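Local coordinates for ribosome-inactivating protein (Lychnis chalcedonica, PDB 2G5X), which belongs to the plant ribosome-inactivating proteins, a family whose fold packs a mixed beta sheet against a group of helices, at residues T28-V31 and C32-P35; S15-D18 and S19-E23; E200-W203 and S204-S207; K39-N42 and D43-V46. All blocks are in the same frame, centred on the assembly; numbering follows the deposited sequence. Where two conformers were deposited one is given.

In the fold
From the N terminus the chain runs through strand 3-5 into helix 10-25, where contact 2 spans successive turns. Contacts 1 and 4 then lie one after the other in the connection to strand 45-51: contact 1 closes a tight turn at residues 31-34, and contact 4 makes the last turn and enters strand 45-51, the second strand of a beta-alpha-beta unit. Contact 3 comes much later, where helix 193-201 gives way to helix 203-210. All four are local and follow in series, none enclosing or crossing another. Contact 2 touches contact 1 through the Glu22-Lys30 salt bridge and contact 4 through packing against Val46; contact 3 touches none of the others.

Contact 1 of 4, residues T28-V31 and C32-P35; sequences TPKV and CNIP
Lys30 lays the start of its side chain against the backbone of Ile34, with CB 3.3 Å from Ile34 O, and then runs alongside Asn33, the two side chains pointing the same way. Its chain is extended beyond CG, which takes CD past the Asn33 amide and carries NZ beyond it, where two waters join the amine to Asn33. One molecule accepts from Lys30 NZ and donates to Asn33 OD1, 2.7 Å away. A second donates to Asn33 O and is only weakly held by the amine. The backbone beneath is a type I' beta turn from Val31 to Ile34, with Cys32 and Asn33 both in left-handed conformations. It is closed by two bonds of unequal quality. Val31 N gives a straight bond to Ile34 O (3.0 Å, 168°), whereas Ile34 N reaches Val31 O at 2.9 Å with a bend to 134° and from well above the carbonyl plane. A further water accepts from Asn33 N at 2.9 Å. On the other flank, Val31 CG1 lies anti to its backbone N (chi1 176°), a setting that brings it 3.9 Å from Cys32 SG. The reversal stands at the surface, in the connection between helix 10-25 and strand 45-51. Lys30 NZ forms a salt bridge with Glu22 of that helix, the Cys32-Cys214 disulfide ties the turn to the C-terminal part of the chain, and Cys32 and Ile34 rest on Tyr210 of helix 203-210.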
ATOM      1  N   THR A  28       0.251  21.041   2.607  1.00 23.21           N
ATOM      2  CA  THR A  28      -0.163  22.009   1.596  1.00 23.62           C
ATOM      3  C   THR A  28      -1.619  21.802   1.192  1.00 22.75           C
ATOM      4  O   THR A  28      -2.174  20.713   1.358  1.00 22.94           O
ATOM      5  CB  THR A  28       0.716  21.920   0.331  1.00 24.68           C
ATOM      6  OG1 THR A  28       0.453  20.689  -0.350  1.00 25.04           O
ATOM      7  CG2 THR A  28       2.191  21.986   0.702  1.00 24.31           C
ATOM      8  N   PRO A  29      -2.255  22.851   0.647  1.00 21.71           N
ATOM      9  CA  PRO A  29      -3.654  22.821   0.212  1.00 19.65           C
ATOM     10  C   PRO A  29      -4.024  21.673  -0.719  1.00 17.95           C
ATOM     11  O   PRO A  29      -3.175  21.111  -1.410  1.00 17.01           O
ATOM     12  CB  PRO A  29      -3.831  24.177  -0.466  1.00 20.99           C
ATOM     13  CG  PRO A  29      -2.905  25.054   0.314  1.00 21.77           C
ATOM     14  CD  PRO A  29      -1.674  24.188   0.423  1.00 22.00           C
ATOM     15  N   LYS A  30      -5.309  21.339  -0.727  1.00 16.33           N
ATOM     16  CA  LYS A  30      -5.824  20.285  -1.582  1.00 14.34           C
ATOM     17  C   LYS A  30      -6.218  20.886  -2.928  1.00 13.67           C
ATOM     18  O   LYS A  30      -6.334  22.107  -3.065  1.00 12.80           O
ATOM     19  CB  LYS A  30      -7.048  19.626  -0.938  1.00 14.65           C
ATOM     20  CG  LYS A  30      -6.762  18.931   0.384  1.00 14.35           C
ATOM     21  CD  LYS A  30      -7.987  18.190   0.890  1.00 16.58           C
ATOM     22  CE  LYS A  30      -7.676  17.412   2.158  1.00 15.92           C
ATOM     23  NZ  LYS A  30      -8.876  16.677   2.655  1.00 19.79           N
ATOM     24  N   VAL A  31      -6.416  20.021  -3.915  1.00 11.31           N
ATOM     25  CA  VAL A  31      -6.815  20.437  -5.258  1.00 11.90           C
ATOM     26  C   VAL A  31      -8.120  19.708  -5.574  1.00 11.05           C
ATOM     27  O   VAL A  31      -8.177  18.480  -5.523  1.00 12.38           O
ATOM     28  CB  VAL A  31      -5.727  20.068  -6.297  1.00 11.16           C
ATOM     29  CG1 VAL A  31      -6.197  20.417  -7.702  1.00 11.81           C
ATOM     30  CG2 VAL A  31      -4.440  20.812  -5.973  1.00 12.81           C
ATOM     31  N   CYS A  32      -9.166  20.468  -5.891  1.00 11.71           N
ATOM     32  CA  CYS A  32     -10.478  19.886  -6.174  1.00 12.06           C
ATOM     33  C   CYS A  32     -10.901  19.063  -4.953  1.00 12.13           C
ATOM     34  O   CYS A  32     -11.618  18.066  -5.072  1.00 11.75           O
ATOM     35  CB  CYS A  32     -10.425  18.983  -7.413  1.00 12.62           C
ATOM     36  SG  CYS A  32      -9.877  19.793  -8.953  1.00 13.93           S
ATOM     37  N   ASN A  33     -10.437  19.503  -3.783  1.00 11.72           N
ATOM     38  CA  ASN A  33     -10.714  18.857  -2.501  1.00 11.51           C
ATOM     39  C   ASN A  33     -10.129  17.447  -2.422  1.00 11.62           C
ATOM     40  O   ASN A  33     -10.723  16.546  -1.828  1.00 11.60           O
ATOM     41  CB  ASN A  33     -12.222  18.822  -2.225  1.00 14.37           C
ATOM     42  CG  ASN A  33     -12.542  18.481  -0.780  1.00 15.88           C
ATOM     43  OD1 ASN A  33     -11.830  18.895   0.136  1.00 17.58           O
ATOM     44  ND2 ASN A  33     -13.624  17.741  -0.566  1.00 18.54           N
ATOM     45  N   ILE A  34      -8.961  17.271  -3.030  1.00 10.70           N
ATOM     46  CA  ILE A  34      -8.261  15.990  -3.029  1.00 10.29           C
ATOM     47  C   ILE A  34      -6.837  16.247  -2.530  1.00  8.85           C
ATOM     48  O   ILE A  34      -6.179  17.185  -2.982  1.00 10.68           O
ATOM     49  CB  ILE A  34      -8.161  15.392  -4.453  1.00  9.65           C
ATOM     50  CG1 ILE A  34      -9.554  15.239  -5.069  1.00 10.99           C
ATOM     51  CG2 ILE A  34      -7.449  14.036  -4.397  1.00 10.89           C
ATOM     52  CD1 ILE A  34      -9.520  14.866  -6.538  1.00 12.63           C
ATOM     53  N   PRO A  35      -6.344  15.431  -1.584  1.00  8.87           N
ATOM     54  CA  PRO A  35      -4.979  15.653  -1.091  1.00  8.80           C
ATOM     55  C   PRO A  35      -3.939  15.387  -2.182  1.00  8.85           C
ATOM     56  O   PRO A  35      -4.157  14.564  -3.072  1.00  8.89           O
ATOM     57  CB  PRO A  35      -4.873  14.685   0.088  1.00 10.21           C
ATOM     58  CG  PRO A  35      -5.798  13.576  -0.293  1.00 11.96           C
ATOM     59  CD  PRO A  35      -6.985  14.305  -0.883  1.00  7.79           C
TER
HETATM   60  O   HOH W   1      -9.531  22.039  -2.835  1.00 14.93           O
HETATM   61  O   HOH W   2     -11.387  18.256   2.706  1.00 23.56           O
HETATM   62  O   HOH W   3     -10.468  14.798   0.238  1.00 35.72           O

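Contact 2 of 4, residues S15-D18 and S19-E23; sequences SFLD and SLREE
Leu17 and Arg21, one helical turn apart, make the tight part of this contact: Leu17 CB sits over the centre of one face of the guanidinium, 3.9 Å above its plane. The aliphatic part of Arg21 is pressed close as well, its CG 3.2 Å from Leu17 O. With CG beside the backbone N (chi1 -73°) and the chain extended from there to NE, Arg21 runs back along the helix toward the preceding turn and lays the flat group across Leu17. That same carbonyl of Leu17 accepts the Arg21 backbone N at 2.8 Å, one of four successive i to i+4 bonds that join residues 15-18 to 19-22. Phe16 and Leu20 face the interior too, but meet more loosely, with Phe16 CZ 4.5 Å from Leu20 CD2; the Phe16 ring also meets that of Trp4. Asp18, by contrast, is on the solvent side. Its OD1 takes Arg21 NH1 at 3.0 Å in a salt bridge through a bent bond of 142°. The oxygen lies at the guanidinium edge and almost exactly in its plane, yet NH1 comes to the carboxylate from above its plane; the two planes are turned 50° apart. Beyond the segments, Arg21 NE binds Ala172 O, while NH2 binds Ala171 O and pairs with Glu178. Held by the carboxylates of Asp18 and Glu178 and by two backbone carbonyls of helix 154-173, the buried guanidinium is probably kept charged and fixed in rotation, so that one arginine bonds helix 10-25 to helices 154-173 and 175-184.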
ATOM      1  N   SER A  15     -12.631   4.596   6.169  1.00  8.61           N
ATOM      2  CA  SER A  15     -12.117   5.632   7.062  1.00  8.87           C
ATOM      3  C   SER A  15     -10.595   5.534   7.116  1.00  8.48           C
ATOM      4  O   SER A  15      -9.893   6.547   7.165  1.00  8.26           O
ATOM      5  CB  SER A  15     -12.712   5.482   8.465  0.33  9.99           C
ATOM      6  OG  SER A  15     -14.125   5.436   8.422  0.33 12.53           O
ATOM      7  N   PHE A  16     -10.095   4.303   7.103  1.00  7.65           N
ATOM      8  CA  PHE A  16      -8.663   4.043   7.117  1.00  7.48           C
ATOM      9  C   PHE A  16      -8.024   4.688   5.886  1.00  7.66           C
ATOM     10  O   PHE A  16      -7.007   5.374   5.990  1.00  7.33           O
ATOM     11  CB  PHE A  16      -8.423   2.525   7.118  1.00  7.62           C
ATOM     12  CG  PHE A  16      -7.070   2.117   6.616  1.00  8.20           C
ATOM     13  CD1 PHE A  16      -5.915   2.423   7.333  1.00  9.50           C
ATOM     14  CD2 PHE A  16      -6.952   1.416   5.422  1.00  9.21           C
ATOM     15  CE1 PHE A  16      -4.658   2.035   6.864  1.00 11.21           C
ATOM     16  CE2 PHE A  16      -5.703   1.024   4.943  1.00  9.64           C
ATOM     17  CZ  PHE A  16      -4.555   1.332   5.664  1.00 12.30           C
ATOM     18  N   LEU A  17      -8.626   4.476   4.720  1.00  6.74           N
ATOM     19  CA  LEU A  17      -8.093   5.050   3.488  1.00  6.62           C
ATOM     20  C   LEU A  17      -8.082   6.578   3.512  1.00  7.37           C
ATOM     21  O   LEU A  17      -7.130   7.200   3.034  1.00  7.11           O
ATOM     22  CB  LEU A  17      -8.889   4.562   2.277  1.00  6.01           C
ATOM     23  CG  LEU A  17      -8.728   3.081   1.933  1.00  5.31           C
ATOM     24  CD1 LEU A  17      -9.559   2.764   0.702  1.00  5.29           C
ATOM     25  CD2 LEU A  17      -7.257   2.761   1.679  1.00  8.21           C
ATOM     26  N   ASP A  18      -9.132   7.185   4.057  1.00  6.60           N
ATOM     27  CA  ASP A  18      -9.173   8.644   4.124  1.00  8.72           C
ATOM     28  C   ASP A  18      -8.058   9.138   5.040  1.00  9.98           C
ATOM     29  O   ASP A  18      -7.415  10.148   4.752  1.00  9.60           O
ATOM     30  CB  ASP A  18     -10.533   9.148   4.633  1.00 10.92           C
ATOM     31  CG  ASP A  18     -11.584   9.214   3.533  1.00 15.46           C
ATOM     32  OD1 ASP A  18     -11.205   9.222   2.342  1.00 17.30           O
ATOM     33  OD2 ASP A  18     -12.790   9.278   3.860  1.00 16.72           O
ATOM     34  N   SER A  19      -7.817   8.421   6.135  1.00  8.77           N
ATOM     35  CA  SER A  19      -6.754   8.807   7.065  1.00  9.63           C
ATOM     36  C   SER A  19      -5.408   8.734   6.360  1.00  9.40           C
ATOM     37  O   SER A  19      -4.571   9.625   6.496  1.00  8.62           O
ATOM     38  CB  SER A  19      -6.735   7.887   8.289  0.50 10.56           C
ATOM     39  OG  SER A  19      -5.554   8.071   9.047  0.50 14.12           O
ATOM     40  N   LEU A  20      -5.203   7.663   5.601  1.00  8.08           N
ATOM     41  CA  LEU A  20      -3.958   7.478   4.867  1.00  7.34           C
ATOM     42  C   LEU A  20      -3.768   8.568   3.806  1.00  7.13           C
ATOM     43  O   LEU A  20      -2.681   9.129   3.672  1.00  7.08           O
ATOM     44  CB  LEU A  20      -3.939   6.093   4.208  1.00  7.52           C
ATOM     45  CG  LEU A  20      -2.714   5.760   3.349  1.00  8.04           C
ATOM     46  CD1 LEU A  20      -1.438   5.941   4.163  1.00 11.37           C
ATOM     47  CD2 LEU A  20      -2.829   4.328   2.835  1.00  8.58           C
ATOM     48  N   ARG A  21      -4.826   8.861   3.054  1.00  7.28           N
ATOM     49  CA  ARG A  21      -4.760   9.885   2.017  1.00  8.10           C
ATOM     50  C   ARG A  21      -4.338  11.230   2.596  1.00  8.15           C
ATOM     51  O   ARG A  21      -3.498  11.926   2.023  1.00  8.18           O
ATOM     52  CB  ARG A  21      -6.118  10.026   1.321  1.00  7.57           C
ATOM     53  CG  ARG A  21      -6.462   8.872   0.384  1.00  6.45           C
ATOM     54  CD  ARG A  21      -7.967   8.750   0.188  1.00  7.54           C
ATOM     55  NE  ARG A  21      -8.314   7.672  -0.732  1.00  6.77           N
ATOM     56  CZ  ARG A  21      -9.504   7.078  -0.777  1.00  7.09           C
ATOM     57  NH1 ARG A  21     -10.473   7.457   0.050  1.00  7.69           N
ATOM     58  NH2 ARG A  21      -9.722   6.098  -1.641  1.00  6.10           N
ATOM     59  N   GLU A  22      -4.927  11.590   3.731  1.00  9.22           N
ATOM     60  CA  GLU A  22      -4.613  12.857   4.386  1.00 10.46           C
ATOM     61  C   GLU A  22      -3.145  12.930   4.798  1.00 10.62           C
ATOM     62  O   GLU A  22      -2.522  13.988   4.701  1.00 11.35           O
ATOM     63  CB  GLU A  22      -5.498  13.052   5.622  1.00 13.17           C
ATOM     64  CG  GLU A  22      -6.976  13.241   5.320  1.00 19.53           C
ATOM     65  CD  GLU A  22      -7.301  14.626   4.778  1.00 19.61           C
ATOM     66  OE1 GLU A  22      -8.456  14.842   4.362  1.00 23.49           O
ATOM     67  OE2 GLU A  22      -6.408  15.500   4.774  1.00 23.68           O
ATOM     68  N   GLU A  23      -2.589  11.812   5.258  1.00  9.30           N
ATOM     69  CA  GLU A  23      -1.188  11.803   5.673  1.00 11.30           C
ATOM     70  C   GLU A  23      -0.251  12.084   4.499  1.00 10.79           C
ATOM     71  O   GLU A  23       0.739  12.804   4.646  1.00 12.16           O
ATOM     72  CB  GLU A  23      -0.833  10.469   6.335  1.00 13.91           C
ATOM     73  CG  GLU A  23      -1.446  10.298   7.715  1.00 15.50           C
ATOM     74  CD  GLU A  23      -1.146  11.476   8.628  1.00 19.43           C
ATOM     75  OE1 GLU A  23      -2.069  12.273   8.908  1.00 21.68           O
ATOM     76  OE2 GLU A  23       0.017  11.610   9.056  1.00 21.55           O
TER

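Contact 3 of 4, residues E200-W203 and S204-S207; sequences ENNW and SKIS
Asn202 and Ile206 meet on one side of helix 203-210, while Trp203 turns its indole to another. Asn202 CB comes 4.3 Å from Ile206 CD1, and the branch of Ile206 that leads there also passes over the backbone, its CG1 lying 3.3 Å from Asn202 O. CG1 of Ile206 stands beside its own backbone N (chi1 -66°), which directs it back toward the start of the helix. Lys205 crosses the Asn202 side chain obliquely: its middle methylenes pass close to the amide group, and the amine leads away. With CG anti to the backbone N (chi1 -180°) the indole of Trp203 leaves in a different direction, and from residues 204-207 it meets chiefly the backbone N of Ser204, obliquely. Its partners lie outside these segments: NE1 bonds Leu230 O, Arg173 makes a cation-pi contact with the ring, and Phe174 meets it with the planes steeply inclined. Ser207 turns its CB toward the preceding turn, 3.3 Å from Trp203 O. Two backbone bonds underlie these contacts, Ile206 N to Asn202 O at 3.1 Å (160°) and Ser207 N to Trp203 O at 2.9 Å. Just before them, Trp203 N reaches back to Glu200 O at 3.3 Å, a three-residue step that closes the preceding turn. The arrangement is a junction of two consecutive helices that share one boundary residue: Asn202 is the first to leave helix 193-201 and also occupies the N-cap position of helix 203-210, although its side chain makes no capping bond.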
ATOM      1  N   GLU A 200      -4.523   1.879 -13.045  1.00  7.87           N
ATOM      2  CA  GLU A 200      -3.512   2.124 -12.021  1.00  7.14           C
ATOM      3  C   GLU A 200      -2.235   2.695 -12.632  1.00  6.78           C
ATOM      4  O   GLU A 200      -1.625   3.605 -12.075  1.00  6.53           O
ATOM      5  CB  GLU A 200      -3.183   0.824 -11.277  1.00  7.78           C
ATOM      6  CG  GLU A 200      -4.288   0.345 -10.342  1.00  7.15           C
ATOM      7  CD  GLU A 200      -4.021  -1.036  -9.760  1.00  7.77           C
ATOM      8  OE1 GLU A 200      -4.784  -1.461  -8.867  1.00  7.87           O
ATOM      9  OE2 GLU A 200      -3.057  -1.699 -10.194  1.00  8.32           O
ATOM     10  N   ASN A 201      -1.828   2.157 -13.776  1.00  6.69           N
ATOM     11  CA  ASN A 201      -0.617   2.635 -14.434  1.00  7.68           C
ATOM     12  C   ASN A 201      -0.707   4.103 -14.845  1.00  7.42           C
ATOM     13  O   ASN A 201       0.316   4.781 -14.953  1.00  8.28           O
ATOM     14  CB  ASN A 201      -0.307   1.793 -15.674  1.00  8.60           C
ATOM     15  CG  ASN A 201       0.091   0.371 -15.330  1.00 11.53           C
ATOM     16  OD1 ASN A 201       0.422   0.064 -14.186  1.00 13.03           O
ATOM     17  ND2 ASN A 201       0.082  -0.501 -16.330  1.00 11.51           N
ATOM     18  N   ASN A 202      -1.929   4.588 -15.062  1.00  7.64           N
ATOM     19  CA  ASN A 202      -2.151   5.970 -15.487  1.00  8.78           C
ATOM     20  C   ASN A 202      -2.413   6.977 -14.361  1.00  7.98           C
ATOM     21  O   ASN A 202      -2.981   8.043 -14.603  1.00  6.71           O
ATOM     22  CB  ASN A 202      -3.317   6.031 -16.484  1.00  9.71           C
ATOM     23  CG  ASN A 202      -2.918   5.592 -17.884  1.00 13.72           C
ATOM     24  OD1 ASN A 202      -2.941   4.403 -18.215  1.00 13.22           O
ATOM     25  ND2 ASN A 202      -2.543   6.559 -18.712  1.00 12.96           N
ATOM     26  N   TRP A 203      -1.994   6.656 -13.141  1.00  6.21           N
ATOM     27  CA  TRP A 203      -2.212   7.565 -12.016  1.00  6.70           C
ATOM     28  C   TRP A 203      -1.627   8.956 -12.276  1.00  6.45           C
ATOM     29  O   TRP A 203      -2.285   9.968 -12.036  1.00  7.16           O
ATOM     30  CB  TRP A 203      -1.613   6.974 -10.730  1.00  6.87           C
ATOM     31  CG  TRP A 203      -1.793   7.842  -9.511  1.00  7.63           C
ATOM     32  CD1 TRP A 203      -2.918   8.532  -9.151  1.00  8.24           C
ATOM     33  CD2 TRP A 203      -0.832   8.078  -8.474  1.00  9.46           C
ATOM     34  NE1 TRP A 203      -2.717   9.181  -7.956  1.00  8.31           N
ATOM     35  CE2 TRP A 203      -1.445   8.917  -7.517  1.00  8.74           C
ATOM     36  CE3 TRP A 203       0.489   7.657  -8.259  1.00 10.55           C
ATOM     37  CZ2 TRP A 203      -0.783   9.347  -6.363  1.00  8.91           C
ATOM     38  CZ3 TRP A 203       1.149   8.084  -7.109  1.00  8.99           C
ATOM     39  CH2 TRP A 203       0.509   8.920  -6.176  1.00 10.37           C
ATOM     40  N   SER A 204      -0.396   9.007 -12.777  1.00  7.49           N
ATOM     41  CA  SER A 204       0.258  10.285 -13.050  1.00  7.60           C
ATOM     42  C   SER A 204      -0.435  11.104 -14.140  1.00  6.78           C
ATOM     43  O   SER A 204      -0.632  12.314 -13.988  1.00  7.85           O
ATOM     44  CB  SER A 204       1.723  10.055 -13.439  1.00  9.27           C
ATOM     45  OG  SER A 204       2.367  11.286 -13.730  1.00 11.76           O
ATOM     46  N   LYS A 205      -0.809  10.453 -15.237  1.00  8.36           N
ATOM     47  CA  LYS A 205      -1.462  11.161 -16.335  1.00  9.58           C
ATOM     48  C   LYS A 205      -2.818  11.742 -15.949  1.00  9.69           C
ATOM     49  O   LYS A 205      -3.183  12.828 -16.398  1.00 10.98           O
ATOM     50  CB  LYS A 205      -1.598  10.243 -17.552  1.00 11.50           C
ATOM     51  CG  LYS A 205      -0.259   9.952 -18.223  1.00 14.53           C
ATOM     52  CD  LYS A 205      -0.410   9.066 -19.443  1.00 19.49           C
ATOM     53  CE  LYS A 205       0.942   8.811 -20.097  1.00 21.63           C
ATOM     54  NZ  LYS A 205       1.580  10.078 -20.554  1.00 24.40           N
ATOM     55  N   ILE A 206      -3.559  11.024 -15.113  1.00  6.72           N
ATOM     56  CA  ILE A 206      -4.863  11.495 -14.664  1.00  7.87           C
ATOM     57  C   ILE A 206      -4.646  12.631 -13.670  1.00  7.99           C
ATOM     58  O   ILE A 206      -5.333  13.654 -13.718  1.00  8.73           O
ATOM     59  CB  ILE A 206      -5.662  10.358 -13.993  1.00  7.67           C
ATOM     60  CG1 ILE A 206      -5.988   9.283 -15.034  1.00  6.79           C
ATOM     61  CG2 ILE A 206      -6.944  10.910 -13.364  1.00  9.27           C
ATOM     62  CD1 ILE A 206      -6.517   7.984 -14.444  1.00  8.00           C
ATOM     63  N   SER A 207      -3.679  12.451 -12.777  1.00  7.76           N
ATOM     64  CA  SER A 207      -3.369  13.476 -11.784  1.00  7.51           C
ATOM     65  C   SER A 207      -3.037  14.799 -12.467  1.00  8.66           C
ATOM     66  O   SER A 207      -3.477  15.857 -12.025  1.00  7.93           O
ATOM     67  CB  SER A 207      -2.184  13.050 -10.914  0.50  7.86           C
ATOM     68  OG  SER A 207      -1.999  13.929  -9.819  0.50  8.89           O
TER

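Contact 4 of 4, residues K39-N42 and D43-V46; sequences KANN and DKFV
Asn41 and Lys44 bracket a tight chain reversal, their CA atoms 5.0 Å apart, in which Lys44 N bonds Asn41 O weakly at 3.3 Å and the intervening Asn42 and Asp43 have backbone angles close to those of a type I beta turn. The side chains of the two bracketing residues cross at about a right angle and touch near their bases, Asn41 CB to Lys44 CB being 4.1 Å. From there Lys44 bends at chi2 (51°), which swings its end away from Asn41 and over to the neighbouring Asp43. NZ and Asp43 OD2 form a salt bridge of 2.8 Å, the amine approaching from above the carboxylate plane, 49° out of it. The other carboxylate oxygen, Asp43 OD1, faces back toward Ala40 O at 3.3 Å. Both are acceptors, and a water modelled between them lies too close to each for its bonds to be trusted. Asp43 CG stands between its backbone N and carbonyl carbon, which folds the carboxylate over the turn. On the far end, Phe45 CZ comes within 4.4 Å of Asn42 O, the carbonyl that also accepts from Arg64 NE. The turn lies at the surface and delivers the chain into strand 45-51: Val46 pairs through the backbone with Phe63 of the antiparallel strand 58-64, and Lys44 with Ala65 just past its end, while Val46 packs on Leu20, Glu23 and Phe24 of helix 10-25.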
ATOM      1  N   LYS A  39       6.522  16.398  -3.918  1.00  9.50           N
ATOM      2  CA  LYS A  39       7.686  15.861  -4.614  1.00  9.62           C
ATOM      3  C   LYS A  39       8.919  15.742  -3.719  1.00 11.03           C
ATOM      4  O   LYS A  39       9.696  14.790  -3.844  1.00 11.01           O
ATOM      5  CB  LYS A  39       8.010  16.732  -5.831  1.00  9.87           C
ATOM      6  CG  LYS A  39       9.018  16.123  -6.791  1.00 12.52           C
ATOM      7  CD  LYS A  39       9.095  16.933  -8.080  1.00 14.88           C
ATOM      8  CE  LYS A  39      10.046  16.303  -9.080  1.00 18.10           C
ATOM      9  NZ  LYS A  39      10.049  17.043 -10.375  1.00 19.68           N
ATOM     10  N   ALA A  40       9.092  16.700  -2.814  1.00 10.01           N
ATOM     11  CA  ALA A  40      10.244  16.701  -1.915  1.00 10.64           C
ATOM     12  C   ALA A  40      10.142  15.710  -0.754  1.00 12.14           C
ATOM     13  O   ALA A  40      11.049  15.635   0.071  1.00 12.29           O
ATOM     14  CB  ALA A  40      10.480  18.115  -1.371  1.00 12.03           C
ATOM     15  N   ASN A  41       9.046  14.960  -0.675  1.00 10.70           N
ATOM     16  CA  ASN A  41       8.887  13.984   0.405  1.00 11.54           C
ATOM     17  C   ASN A  41       9.414  12.600   0.023  1.00 11.56           C
ATOM     18  O   ASN A  41       8.896  11.583   0.485  1.00 12.58           O
ATOM     19  CB  ASN A  41       7.416  13.858   0.816  1.00 12.49           C
ATOM     20  CG  ASN A  41       6.974  14.950   1.776  1.00 13.49           C
ATOM     21  OD1 ASN A  41       7.790  15.728   2.275  1.00 15.50           O
ATOM     22  ND2 ASN A  41       5.675  15.001   2.051  1.00 14.42           N
ATOM     23  N   ASN A  42      10.442  12.561  -0.816  1.00 11.88           N
ATOM     24  CA  ASN A  42      11.014  11.287  -1.238  1.00 11.96           C
ATOM     25  C   ASN A  42      11.831  10.639  -0.122  1.00 12.05           C
ATOM     26  O   ASN A  42      12.166   9.456  -0.197  1.00 12.26           O
ATOM     27  CB  ASN A  42      11.890  11.485  -2.478  1.00 14.20           C
ATOM     28  CG  ASN A  42      12.990  12.496  -2.253  1.00 16.47           C
ATOM     29  OD1 ASN A  42      12.726  13.667  -1.983  1.00 17.73           O
ATOM     30  ND2 ASN A  42      14.235  12.049  -2.361  1.00 17.86           N
ATOM     31  N   ASP A  43      12.142  11.415   0.915  1.00 11.05           N
ATOM     32  CA  ASP A  43      12.918  10.920   2.049  1.00 12.10           C
ATOM     33  C   ASP A  43      12.068  10.889   3.318  1.00 12.17           C
ATOM     34  O   ASP A  43      12.593  10.806   4.435  1.00 10.93           O
ATOM     35  CB  ASP A  43      14.142  11.810   2.266  1.00 15.19           C
ATOM     36  CG  ASP A  43      13.767  13.219   2.678  1.00 19.75           C
ATOM     37  OD1 ASP A  43      12.743  13.736   2.174  1.00 17.96           O
ATOM     38  OD2 ASP A  43      14.498  13.814   3.500  1.00 24.87           O
ATOM     39  N   LYS A  44      10.754  10.977   3.133  1.00 10.56           N
ATOM     40  CA  LYS A  44       9.793  10.942   4.231  1.00 11.72           C
ATOM     41  C   LYS A  44       8.899   9.735   3.995  1.00  9.34           C
ATOM     42  O   LYS A  44       8.716   9.313   2.854  1.00  8.42           O
ATOM     43  CB  LYS A  44       8.947  12.219   4.253  1.00 14.87           C
ATOM     44  CG  LYS A  44       9.501  13.322   5.141  1.00 20.48           C
ATOM     45  CD  LYS A  44      10.965  13.596   4.850  1.00 23.82           C
ATOM     46  CE  LYS A  44      11.547  14.592   5.841  1.00 23.61           C
ATOM     47  NZ  LYS A  44      13.015  14.752   5.655  1.00 28.40           N
ATOM     48  N   PHE A  45       8.349   9.176   5.068  1.00  9.61           N
ATOM     49  CA  PHE A  45       7.500   7.999   4.932  1.00 10.43           C
ATOM     50  C   PHE A  45       6.228   8.051   5.761  1.00 11.54           C
ATOM     51  O   PHE A  45       6.160   8.733   6.786  1.00 14.35           O
ATOM     52  CB  PHE A  45       8.294   6.742   5.306  1.00 10.66           C
ATOM     53  CG  PHE A  45       9.579   6.604   4.551  1.00 10.41           C
ATOM     54  CD1 PHE A  45      10.698   7.352   4.911  1.00  9.10           C
ATOM     55  CD2 PHE A  45       9.652   5.784   3.429  1.00  9.96           C
ATOM     56  CE1 PHE A  45      11.867   7.292   4.161  1.00  8.74           C
ATOM     57  CE2 PHE A  45      10.815   5.714   2.672  1.00 11.22           C
ATOM     58  CZ  PHE A  45      11.925   6.471   3.036  1.00 10.53           C
ATOM     59  N   VAL A  46       5.217   7.327   5.294  1.00  9.89           N
ATOM     60  CA  VAL A  46       3.943   7.237   5.984  1.00  9.24           C
ATOM     61  C   VAL A  46       3.816   5.794   6.464  1.00  9.70           C
ATOM     62  O   VAL A  46       3.922   4.856   5.667  1.00 10.51           O
ATOM     63  CB  VAL A  46       2.767   7.567   5.044  1.00 10.10           C
ATOM     64  CG1 VAL A  46       1.448   7.375   5.777  1.00 11.28           C
ATOM     65  CG2 VAL A  46       2.890   9.000   4.544  1.00 11.34           C
TER
HETATM   66  O   HOH W   4      12.565  16.214   1.872  1.00 21.06           O